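Side-chain contact in RNA-dependent RNA polymerase (Farallon virus, PDB 6DX5), which probably carries out RNA-directed RNA synthesis as the full-length viral protein, the piece described here being its OTU-type cysteine protease (deubiquitinase) domain: residues R108-D111 with L112-D116. Sequence-based numbering, arbitrary orientation.
Sequences RGLD and LYLED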
loop_
_atom_site.group_PDB
_atom_site.type_symbol
_atom_site.label_atom_id
_atom_site.label_comp_id
_atom_site.label_asym_id
_atom_site.label_seq_id
_atom_site.Cartn_x
_atom_site.Cartn_y
_atom_site.Cartn_z
ATOM N N ARG A 108 14.415 18.564 0.078
ATOM C CA ARG A 108 13.925 18.549 -1.297
ATOM C C ARG A 108 12.685 17.673 -1.447
ATOM O O ARG A 108 11.778 18.010 -2.219
ATOM C CB ARG A 108 15.028 18.065 -2.245
ATOM C CG ARG A 108 14.665 18.303 -3.674
ATOM C CD ARG A 108 14.848 19.753 -3.892
ATOM N NE ARG A 108 15.264 20.013 -5.270
ATOM C CZ ARG A 108 16.482 19.784 -5.763
ATOM N NH1 ARG A 108 17.451 19.280 -4.978
ATOM N NH2 ARG A 108 16.730 20.057 -7.045
ATOM N N GLY A 109 12.639 16.526 -0.749
ATOM C CA GLY A 109 11.504 15.613 -0.905
ATOM C C GLY A 109 10.213 16.264 -0.462
ATOM O O GLY A 109 9.186 16.188 -1.144
ATOM N N LEU A 110 10.253 16.945 0.675
ATOM C CA LEU A 110 9.068 17.650 1.149
ATOM C C LEU A 110 8.638 18.725 0.166
ATOM O O LEU A 110 7.445 18.855 -0.123
ATOM C CB LEU A 110 9.339 18.236 2.529
ATOM C CG LEU A 110 8.300 19.257 2.961
ATOM C CD1 LEU A 110 6.987 18.536 3.218
ATOM C CD2 LEU A 110 8.813 20.009 4.229
ATOM N N ASP A 111 9.594 19.496 -0.373
ATOM C CA ASP A 111 9.235 20.526 -1.353
ATOM C C ASP A 111 8.599 19.925 -2.619
ATOM O O ASP A 111 7.658 20.509 -3.174
ATOM C CB ASP A 111 10.446 21.392 -1.721
ATOM C CG ASP A 111 11.023 22.173 -0.513
ATOM O OD1 ASP A 111 12.262 22.366 -0.494
ATOM O OD2 ASP A 111 10.271 22.581 0.415
ATOM N N LEU A 112 9.097 18.768 -3.092
ATOM C CA LEU A 112 8.444 18.114 -4.216
ATOM C C LEU A 112 7.015 17.700 -3.852
ATOM O O LEU A 112 6.084 17.900 -4.641
ATOM C CB LEU A 112 9.252 16.908 -4.681
ATOM C CG LEU A 112 10.647 17.220 -5.277
ATOM C CD1 LEU A 112 11.443 15.939 -5.499
ATOM C CD2 LEU A 112 10.567 18.021 -6.556
ATOM N N TYR A 113 6.825 17.124 -2.662
ATOM C CA TYR A 113 5.484 16.741 -2.234
ATOM C C TYR A 113 4.556 17.946 -2.246
ATOM O O TYR A 113 3.463 17.889 -2.814
ATOM C CB TYR A 113 5.511 16.096 -0.836
ATOM C CG TYR A 113 4.119 15.954 -0.229
ATOM C CD1 TYR A 113 3.226 14.996 -0.704
ATOM C CD2 TYR A 113 3.688 16.800 0.781
ATOM C CE1 TYR A 113 1.947 14.893 -0.196
ATOM C CE2 TYR A 113 2.401 16.700 1.304
ATOM C CZ TYR A 113 1.559 15.728 0.816
ATOM O OH TYR A 113 0.292 15.620 1.320
ATOM N N LEU A 114 4.970 19.046 -1.607
ATOM C CA LEU A 114 4.135 20.240 -1.547
ATOM C C LEU A 114 3.832 20.787 -2.942
ATOM O O LEU A 114 2.727 21.286 -3.186
ATOM C CB LEU A 114 4.821 21.320 -0.696
ATOM C CG LEU A 114 4.959 20.880 0.748
ATOM C CD1 LEU A 114 5.720 21.880 1.537
ATOM C CD2 LEU A 114 3.524 20.671 1.284
ATOM N N GLU A 115 4.794 20.726 -3.870
ATOM C CA GLU A 115 4.521 21.205 -5.230
ATOM C C GLU A 115 3.358 20.450 -5.875
ATOM O O GLU A 115 2.517 21.061 -6.551
ATOM C CB GLU A 115 5.765 21.100 -6.118
ATOM C CG GLU A 115 6.750 22.254 -5.912
ATOM C CD GLU A 115 8.042 22.128 -6.732
ATOM O OE1 GLU A 115 8.014 21.531 -7.835
ATOM O OE2 GLU A 115 9.082 22.633 -6.257
ATOM N N ASP A 116 3.289 19.125 -5.682
ATOM C CA ASP A 116 2.139 18.384 -6.191
ATOM C C ASP A 116 0.915 18.646 -5.339
ATOM O O ASP A 116 -0.174 18.935 -5.867
ATOM C CB ASP A 116 2.410 16.880 -6.231
ATOM C CG ASP A 116 3.344 16.465 -7.371
ATOM O OD1 ASP A 116 3.662 17.287 -8.280
ATOM O OD2 ASP A 116 3.768 15.287 -7.334
#
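L112 and L110, one turn apart from R108 and L114 respectively, carry the apolar contacts along this part of helix 103-117 in the OTU-like cysteine protease domain. The isobutyl group of L112 lies back over the preceding turn, where L112 CG is 3.4 Å from R108 O. That same oxygen accepts the backbone N-H of L112. With CG beside its own backbone N (chi1 -65°), the side chain is turned toward the N-terminal end of the helix, and L112 CD1 comes to 4.4 Å from R108 CG, a loose brush between the two chains. Beyond this helix L112 packs on Y78 and E85 of helix 72-86, where E85 also forms a salt bridge with R108.

On another side of the helix, L110 and L114 meet at an angle, CG of L110 standing 3.9 Å from CD1 of L114. Their different first torsions bring this about: L110 sends CG anti to its N (chi1 166°) and down the helix, whereas L114 sends CG back up beside its N. L114 CG thereby lies 3.3 Å from L110 O, the acceptor of the L114 N-H. CD1 of L110 only grazes CD2 of Y113, at 4.5 Å, while the Y113 hydroxyl is hydrogen-bonded to OE1 of E128. Y113 packs on L61 and A64, and L114 on R65, of helix 53-66.

D111 is engaged chiefly through its backbone: E115 N lies 3.0 Å from D111 O, its acceptor. E115 CG passes 3.4 Å from D111 O.

Four consecutive i to i+4 backbone bonds, from the carbonyls of R108 through D111, give these two turns their regular alpha-helical frame. The side chains add apolar contacts rather than polar links, with L112 and L114 covering the oxygens that their own N-H groups bind.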